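Local coordinates for protein assemblin (Human herpesvirus 3, PDB 1VZV) that probably cleaves the scaffolding assembly protein inside herpesvirus procapsids, as a serine protease active as a dimer, so that the capsid can mature, at residues A[1-13]-A[54-68]. Residues are numbered along the deposited sequence; the frame is centred on the assembly and turned at random.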
ATOM      1  N   GLU A   1      15.847  -4.941  20.756  1.00 25.00           N
ATOM      2  CA  GLU A   1      15.188  -3.643  20.445  1.00 25.00           C
ATOM      3  C   GLU A   1      13.675  -3.827  20.128  1.00 25.00           C
ATOM      4  O   GLU A   1      13.289  -4.327  19.048  1.00 25.00           O
ATOM      5  CB  GLU A   1      15.950  -2.944  19.301  1.00 25.00           C
ATOM      6  CG  GLU A   1      17.358  -2.456  19.705  1.00 25.00           C
ATOM      7  CD  GLU A   1      18.171  -1.797  18.550  1.00 25.00           C
ATOM      8  OE1 GLU A   1      18.232  -2.411  17.442  1.00 25.00           O
ATOM      9  OE2 GLU A   1      18.759  -0.682  18.763  1.00 25.00           O
ATOM     10  N   ALA A   2      12.826  -3.443  21.082  1.00 25.00           N
ATOM     11  CA  ALA A   2      11.383  -3.581  20.904  1.00 25.00           C
ATOM     12  C   ALA A   2      10.668  -2.263  20.666  1.00 25.00           C
ATOM     13  O   ALA A   2      11.255  -1.191  20.716  1.00 25.00           O
ATOM     14  CB  ALA A   2      10.760  -4.296  22.105  1.00 25.00           C
ATOM     15  N   LEU A   3       9.392  -2.367  20.360  1.00 25.00           N
ATOM     16  CA  LEU A   3       8.576  -1.216  20.135  1.00 25.00           C
ATOM     17  C   LEU A   3       7.428  -1.399  21.077  1.00 25.00           C
ATOM     18  O   LEU A   3       7.012  -2.519  21.352  1.00 25.00           O
ATOM     19  CB  LEU A   3       8.038  -1.215  18.717  1.00 25.00           C
ATOM     20  CG  LEU A   3       8.899  -0.684  17.569  1.00 25.00           C
ATOM     21  CD1 LEU A   3      10.264  -1.383  17.564  1.00 25.00           C
ATOM     22  CD2 LEU A   3       8.145  -0.877  16.241  1.00 25.00           C
ATOM     23  N   TYR A   4       6.963  -0.300  21.635  1.00 25.00           N
ATOM     24  CA  TYR A   4       5.835  -0.339  22.522  1.00 25.00           C
ATOM     25  C   TYR A   4       4.813   0.442  21.773  1.00 25.00           C
ATOM     26  O   TYR A   4       5.144   1.441  21.133  1.00 25.00           O
ATOM     27  CB  TYR A   4       6.168   0.338  23.835  1.00 25.00           C
ATOM     28  CG  TYR A   4       7.163  -0.458  24.595  1.00 25.00           C
ATOM     29  CD1 TYR A   4       8.516  -0.378  24.288  1.00 25.00           C
ATOM     30  CD2 TYR A   4       6.745  -1.408  25.522  1.00 25.00           C
ATOM     31  CE1 TYR A   4       9.420  -1.226  24.859  1.00 25.00           C
ATOM     32  CE2 TYR A   4       7.656  -2.271  26.106  1.00 25.00           C
ATOM     33  CZ  TYR A   4       8.988  -2.173  25.762  1.00 25.00           C
ATOM     34  OH  TYR A   4       9.884  -3.046  26.306  1.00 25.00           O
ATOM     35  N   VAL A   5       3.596  -0.076  21.769  1.00 25.00           N
ATOM     36  CA  VAL A   5       2.476   0.555  21.099  1.00 25.00           C
ATOM     37  C   VAL A   5       1.452   0.793  22.200  1.00 25.00           C
ATOM     38  O   VAL A   5       1.310  -0.049  23.091  1.00 25.00           O
ATOM     39  CB  VAL A   5       1.859  -0.405  20.081  1.00 25.00           C
ATOM     40  CG1 VAL A   5       0.878   0.316  19.207  1.00 25.00           C
ATOM     41  CG2 VAL A   5       2.927  -1.048  19.261  1.00 25.00           C
ATOM     42  N   ALA A   6       0.791   1.946  22.179  1.00 25.00           N
ATOM     43  CA  ALA A   6      -0.230   2.256  23.172  1.00 25.00           C
ATOM     44  C   ALA A   6      -1.336   3.061  22.491  1.00 25.00           C
ATOM     45  O   ALA A   6      -1.060   3.857  21.598  1.00 25.00           O
ATOM     46  CB  ALA A   6       0.366   3.029  24.323  1.00 25.00           C
ATOM     47  N   GLY A   7      -2.588   2.817  22.862  1.00 25.00           N
ATOM     48  CA  GLY A   7      -3.700   3.528  22.262  1.00 25.00           C
ATOM     49  C   GLY A   7      -4.973   2.987  22.868  1.00 25.00           C
ATOM     50  O   GLY A   7      -4.916   2.111  23.727  1.00 25.00           O
ATOM     51  N   TYR A   8      -6.119   3.517  22.455  1.00 25.00           N
ATOM     52  CA  TYR A   8      -7.411   3.067  22.959  1.00 25.00           C
ATOM     53  C   TYR A   8      -7.970   1.987  22.071  1.00 25.00           C
ATOM     54  O   TYR A   8      -8.059   2.153  20.854  1.00 25.00           O
ATOM     55  CB  TYR A   8      -8.430   4.187  22.934  1.00 25.00           C
ATOM     56  CG  TYR A   8      -8.168   5.359  23.825  1.00 25.00           C
ATOM     57  CD1 TYR A   8      -8.576   5.343  25.140  1.00 25.00           C
ATOM     58  CD2 TYR A   8      -7.632   6.531  23.315  1.00 25.00           C
ATOM     59  CE1 TYR A   8      -8.477   6.436  25.915  1.00 25.00           C
ATOM     60  CE2 TYR A   8      -7.528   7.633  24.087  1.00 25.00           C
ATOM     61  CZ  TYR A   8      -7.959   7.582  25.391  1.00 25.00           C
ATOM     62  OH  TYR A   8      -7.914   8.710  26.175  1.00 25.00           O
ATOM     63  N   LEU A   9      -8.419   0.905  22.678  1.00 25.00           N
ATOM     64  CA  LEU A   9      -8.995  -0.179  21.902  1.00 25.00           C
ATOM     65  C   LEU A   9     -10.304   0.319  21.299  1.00 25.00           C
ATOM     66  O   LEU A   9     -10.672  -0.080  20.189  1.00 25.00           O
ATOM     67  CB  LEU A   9      -9.265  -1.382  22.808  1.00 25.00           C
ATOM     68  CG  LEU A   9      -8.233  -2.503  22.906  1.00 25.00           C
ATOM     69  CD1 LEU A   9      -6.896  -2.025  22.440  1.00 25.00           C
ATOM     70  CD2 LEU A   9      -8.168  -3.051  24.322  1.00 25.00           C
ATOM     71  N   ALA A  10     -10.986   1.208  22.028  1.00 25.00           N
ATOM     72  CA  ALA A  10     -12.280   1.760  21.603  1.00 25.00           C
ATOM     73  C   ALA A  10     -12.740   2.945  22.466  1.00 25.00           C
ATOM     74  O   ALA A  10     -12.454   3.006  23.673  1.00 25.00           O
ATOM     75  CB  ALA A  10     -13.343   0.665  21.661  1.00 25.00           C
ATOM     76  N   LEU A  11     -13.446   3.895  21.862  1.00 25.00           N
ATOM     77  CA  LEU A  11     -13.930   5.014  22.651  1.00 25.00           C
ATOM     78  C   LEU A  11     -15.380   4.745  22.983  1.00 25.00           C
ATOM     79  O   LEU A  11     -16.185   4.459  22.080  1.00 25.00           O
ATOM     80  CB  LEU A  11     -13.764   6.350  21.925  1.00 25.00           C
ATOM     81  CG  LEU A  11     -12.354   6.951  21.834  1.00 25.00           C
ATOM     82  CD1 LEU A  11     -12.468   8.386  21.376  1.00 25.00           C
ATOM     83  CD2 LEU A  11     -11.662   6.897  23.170  1.00 25.00           C
ATOM     84  N   TYR A  12     -15.694   4.794  24.281  1.00 25.00           N
ATOM     85  CA  TYR A  12     -17.042   4.532  24.788  1.00 25.00           C
ATOM     86  C   TYR A  12     -18.089   5.316  24.023  1.00 25.00           C
ATOM     87  O   TYR A  12     -18.053   6.572  23.976  1.00 25.00           O
ATOM     88  CB  TYR A  12     -17.147   4.808  26.291  1.00 25.00           C
ATOM     89  CG  TYR A  12     -16.374   3.830  27.177  1.00 25.00           C
ATOM     90  CD1 TYR A  12     -16.131   2.513  26.786  1.00 25.00           C
ATOM     91  CD2 TYR A  12     -15.890   4.231  28.418  1.00 25.00           C
ATOM     92  CE1 TYR A  12     -15.426   1.639  27.622  1.00 25.00           C
ATOM     93  CE2 TYR A  12     -15.191   3.364  29.244  1.00 25.00           C
ATOM     94  CZ  TYR A  12     -14.962   2.085  28.846  1.00 25.00           C
ATOM     95  OH  TYR A  12     -14.245   1.282  29.683  1.00 25.00           O
ATOM     96  N   SER A  13     -18.942   4.537  23.340  1.00 25.00           N
ATOM     97  CA  SER A  13     -20.018   5.072  22.519  1.00 25.00           C
ATOM     98  C   SER A  13     -19.624   5.438  21.090  1.00 25.00           C
ATOM     99  O   SER A  13     -20.082   4.823  20.124  1.00 25.00           O
ATOM    100  N   ILE A  54      -3.930  -3.660  29.771  1.00 25.00           N
ATOM    101  CA  ILE A  54      -5.103  -2.897  29.308  1.00 25.00           C
ATOM    102  C   ILE A  54      -5.824  -2.340  30.548  1.00 25.00           C
ATOM    103  O   ILE A  54      -6.096  -3.089  31.485  1.00 25.00           O
ATOM    104  CB  ILE A  54      -6.170  -3.802  28.570  1.00 25.00           C
ATOM    105  CG1 ILE A  54      -5.510  -4.798  27.611  1.00 25.00           C
ATOM    106  CG2 ILE A  54      -7.144  -2.931  27.780  1.00 25.00           C
ATOM    107  CD1 ILE A  54      -6.499  -5.624  26.808  1.00 25.00           C
ATOM    108  N   ILE A  55      -6.084  -1.040  30.599  1.00 25.00           N
ATOM    109  CA  ILE A  55      -6.799  -0.516  31.739  1.00 25.00           C
ATOM    110  C   ILE A  55      -8.060   0.057  31.216  1.00 25.00           C
ATOM    111  O   ILE A  55      -8.279   0.124  30.008  1.00 25.00           O
ATOM    112  CB  ILE A  55      -6.089   0.615  32.464  1.00 25.00           C
ATOM    113  CG1 ILE A  55      -5.847   1.795  31.523  1.00 25.00           C
ATOM    114  CG2 ILE A  55      -4.822   0.107  33.113  1.00 25.00           C
ATOM    115  CD1 ILE A  55      -5.710   3.116  32.253  1.00 25.00           C
ATOM    116  N   GLU A  56      -8.846   0.580  32.136  1.00 25.00           N
ATOM    117  CA  GLU A  56     -10.115   1.173  31.790  1.00 25.00           C
ATOM    118  C   GLU A  56     -10.035   2.650  32.084  1.00 25.00           C
ATOM    119  O   GLU A  56      -9.854   3.035  33.242  1.00 25.00           O
ATOM    120  CB  GLU A  56     -11.199   0.545  32.639  1.00 25.00           C
ATOM    121  CG  GLU A  56     -12.541   1.109  32.397  1.00 25.00           C
ATOM    122  CD  GLU A  56     -13.493   0.689  33.466  1.00 25.00           C
ATOM    123  OE1 GLU A  56     -13.441  -0.500  33.886  1.00 25.00           O
ATOM    124  OE2 GLU A  56     -14.280   1.567  33.902  1.00 25.00           O
ATOM    125  N   ASP A  57     -10.083   3.458  31.027  1.00 25.00           N
ATOM    126  CA  ASP A  57     -10.022   4.913  31.143  1.00 25.00           C
ATOM    127  C   ASP A  57     -11.421   5.534  31.116  1.00 25.00           C
ATOM    128  O   ASP A  57     -12.384   4.925  30.635  1.00 25.00           O
ATOM    129  CB  ASP A  57      -9.148   5.507  30.027  1.00 25.00           C
ATOM    130  CG  ASP A  57      -9.237   7.028  29.951  1.00 25.00           C
ATOM    131  OD1 ASP A  57      -9.251   7.682  31.012  1.00 25.00           O
ATOM    132  OD2 ASP A  57      -9.290   7.582  28.830  1.00 25.00           O
ATOM    133  N   ILE A  58     -11.530   6.737  31.677  1.00 25.00           N
ATOM    134  CA  ILE A  58     -12.784   7.479  31.714  1.00 25.00           C
ATOM    135  C   ILE A  58     -13.372   7.495  30.283  1.00 25.00           C
ATOM    136  O   ILE A  58     -14.584   7.408  30.099  1.00 25.00           O
ATOM    137  CB  ILE A  58     -12.519   8.936  32.258  1.00 25.00           C
ATOM    138  CG1 ILE A  58     -13.442   9.263  33.425  1.00 25.00           C
ATOM    139  CG2 ILE A  58     -12.730   9.978  31.178  1.00 25.00           C
ATOM    140  CD1 ILE A  58     -14.893   9.282  33.054  1.00 25.00           C
ATOM    141  N   ARG A  59     -12.474   7.555  29.293  1.00 25.00           N
ATOM    142  CA  ARG A  59     -12.821   7.595  27.874  1.00 25.00           C
ATOM    143  C   ARG A  59     -12.942   6.242  27.193  1.00 25.00           C
ATOM    144  O   ARG A  59     -13.629   6.141  26.195  1.00 25.00           O
ATOM    145  CB  ARG A  59     -11.801   8.435  27.093  1.00 25.00           C
ATOM    146  CG  ARG A  59     -11.870   9.952  27.296  1.00 25.00           C
ATOM    147  CD  ARG A  59     -10.991  10.720  26.259  1.00 25.00           C
ATOM    148  NE  ARG A  59     -11.448  10.561  24.871  1.00 25.00           N
ATOM    149  CZ  ARG A  59     -11.261  11.439  23.886  1.00 25.00           C
ATOM    150  NH1 ARG A  59     -10.647  12.610  24.073  1.00 25.00           N
ATOM    151  NH2 ARG A  59     -11.729  11.147  22.692  1.00 25.00           N
ATOM    152  N   GLY A  60     -12.218   5.237  27.671  1.00 25.00           N
ATOM    153  CA  GLY A  60     -12.287   3.917  27.054  1.00 25.00           C
ATOM    154  C   GLY A  60     -11.155   2.962  27.410  1.00 25.00           C
ATOM    155  O   GLY A  60     -10.344   3.278  28.259  1.00 25.00           O
ATOM    156  N   PRO A  61     -11.107   1.758  26.836  1.00 25.00           N
ATOM    157  CA  PRO A  61     -10.008   0.864  27.187  1.00 25.00           C
ATOM    158  C   PRO A  61      -8.733   1.441  26.578  1.00 25.00           C
ATOM    159  O   PRO A  61      -8.740   1.798  25.391  1.00 25.00           O
ATOM    160  CB  PRO A  61     -10.381  -0.433  26.458  1.00 25.00           C
ATOM    161  CG  PRO A  61     -11.837  -0.347  26.286  1.00 25.00           C
ATOM    162  CD  PRO A  61     -12.045   1.084  25.933  1.00 25.00           C
ATOM    163  N   PHE A  62      -7.659   1.528  27.371  1.00 25.00           N
ATOM    164  CA  PHE A  62      -6.355   2.034  26.907  1.00 25.00           C
ATOM    165  C   PHE A  62      -5.347   0.907  27.091  1.00 25.00           C
ATOM    166  O   PHE A  62      -5.273   0.327  28.170  1.00 25.00           O
ATOM    167  CB  PHE A  62      -5.926   3.261  27.707  1.00 25.00           C
ATOM    168  CG  PHE A  62      -4.712   3.942  27.157  1.00 25.00           C
ATOM    169  CD1 PHE A  62      -4.825   4.869  26.131  1.00 25.00           C
ATOM    170  CD2 PHE A  62      -3.448   3.631  27.632  1.00 25.00           C
ATOM    171  CE1 PHE A  62      -3.693   5.470  25.584  1.00 25.00           C
ATOM    172  CE2 PHE A  62      -2.317   4.227  27.089  1.00 25.00           C
ATOM    173  CZ  PHE A  62      -2.439   5.143  26.066  1.00 25.00           C
ATOM    174  N   PHE A  63      -4.576   0.591  26.057  1.00 25.00           N
ATOM    175  CA  PHE A  63      -3.636  -0.514  26.155  1.00 25.00           C
ATOM    176  C   PHE A  63      -2.226  -0.176  25.833  1.00 25.00           C
ATOM    177  O   PHE A  63      -1.942   0.816  25.190  1.00 25.00           O
ATOM    178  CB  PHE A  63      -4.050  -1.670  25.239  1.00 25.00           C
ATOM    179  CG  PHE A  63      -3.461  -1.609  23.825  1.00 25.00           C
ATOM    180  CD1 PHE A  63      -3.846  -0.623  22.922  1.00 25.00           C
ATOM    181  CD2 PHE A  63      -2.574  -2.577  23.391  1.00 25.00           C
ATOM    182  CE1 PHE A  63      -3.362  -0.614  21.627  1.00 25.00           C
ATOM    183  CE2 PHE A  63      -2.093  -2.563  22.101  1.00 25.00           C
ATOM    184  CZ  PHE A  63      -2.487  -1.584  21.222  1.00 25.00           C
ATOM    185  N   LEU A  64      -1.350  -1.086  26.202  1.00 25.00           N
ATOM    186  CA  LEU A  64       0.070  -0.950  25.947  1.00 25.00           C
ATOM    187  C   LEU A  64       0.483  -2.345  25.478  1.00 25.00           C
ATOM    188  O   LEU A  64      -0.054  -3.352  25.941  1.00 25.00           O
ATOM    189  CB  LEU A  64       0.793  -0.530  27.235  1.00 25.00           C
ATOM    190  CG  LEU A  64       2.306  -0.295  27.222  1.00 25.00           C
ATOM    191  CD1 LEU A  64       2.697   0.676  26.141  1.00 25.00           C
ATOM    192  CD2 LEU A  64       2.716   0.251  28.566  1.00 25.00           C
ATOM    193  N   GLY A  65       1.365  -2.425  24.509  1.00 25.00           N
ATOM    194  CA  GLY A  65       1.737  -3.737  24.063  1.00 25.00           C
ATOM    195  C   GLY A  65       3.166  -3.719  23.614  1.00 25.00           C
ATOM    196  O   GLY A  65       3.778  -2.649  23.486  1.00 25.00           O
ATOM    197  N   ILE A  66       3.720  -4.906  23.430  1.00 25.00           N
ATOM    198  CA  ILE A  66       5.080  -5.004  22.965  1.00 25.00           C
ATOM    199  C   ILE A  66       5.119  -5.720  21.599  1.00 25.00           C
ATOM    200  O   ILE A  66       4.372  -6.681  21.349  1.00 25.00           O
ATOM    201  CB  ILE A  66       6.008  -5.650  24.039  1.00 25.00           C
ATOM    202  CG1 ILE A  66       7.471  -5.464  23.657  1.00 25.00           C
ATOM    203  CG2 ILE A  66       5.710  -7.118  24.224  1.00 25.00           C
ATOM    204  CD1 ILE A  66       8.402  -5.701  24.795  1.00 25.00           C
ATOM    205  N   VAL A  67       5.865  -5.121  20.673  1.00 25.00           N
ATOM    206  CA  VAL A  67       6.052  -5.653  19.332  1.00 25.00           C
ATOM    207  C   VAL A  67       7.568  -5.840  19.209  1.00 25.00           C
ATOM    208  O   VAL A  67       8.336  -4.899  19.004  1.00 25.00           O
ATOM    209  CB  VAL A  67       5.447  -4.704  18.230  1.00 25.00           C
ATOM    210  CG1 VAL A  67       5.787  -5.191  16.822  1.00 25.00           C
ATOM    211  CG2 VAL A  67       3.931  -4.623  18.395  1.00 25.00           C
ATOM    212  N   ARG A  68       7.988  -7.061  19.487  1.00 25.00           N
ATOM    213  CA  ARG A  68       9.382  -7.441  19.427  1.00 25.00           C
ATOM    214  C   ARG A  68       9.457  -8.618  18.447  1.00 25.00           C
ATOM    215  O   ARG A  68       9.286  -9.771  18.840  1.00 25.00           O
ATOM    216  CB  ARG A  68       9.846  -7.858  20.826  1.00 25.00           C
ATOM    217  CG  ARG A  68      11.311  -8.257  20.948  1.00 25.00           C
ATOM    218  CD  ARG A  68      11.584  -8.775  22.366  1.00 25.00           C
ATOM    219  NE  ARG A  68      11.647  -7.700  23.352  1.00 25.00           N
ATOM    220  CZ  ARG A  68      12.781  -7.289  23.924  1.00 25.00           C
ATOM    221  NH1 ARG A  68      13.924  -7.944  23.681  1.00 25.00           N
ATOM    222  NH2 ARG A  68      12.768  -6.270  24.798  1.00 25.00           N
TER
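The rings of Y8 and F62, partners in a non-hydrogen-bonded antiparallel pair, meet edge-to-face: F62 turns its edge onto the face of Y8, planes at 85° and centroids 5.3 Å apart. CD2 of L11 lies over the opposite face of Y8, so the phenol is sandwiched. With CG anti to its carbonyl carbon (chi1 -65°), Y8 brings its ring to the hairpin turn 57-60, where D57 OD2 lies at the ring edge, in its plane, and accepts a bond from Y8 OH at 3.2 Å. Beyond the strands Y12 folds back on the same turn, its ring face resting on G60, whose CA is 3.6 Å from the ring centroid, while Y12 N bonds R59 O. On the face carrying V5, F63 and V67, V5 CG2 touches V67 CG2 at 3.8 Å; the loop residue L9 lays CD1 against the F63 ring. Paired backbone bonds at L3-V67, V5-G65 and G7-F63 join strand 3-8, next to the edge strand 144-146, to strand 61-67. L167 of helix 161-173 and F156 also meet F62, and R59 reaches E215 in a salt bridge. The chemistry is thus divided: regular backbone bonding sets the strand register, whereas Y12 on G60, Y12 N to R59 O and the Y8-D57 bond tie the turn to the N-terminal segment.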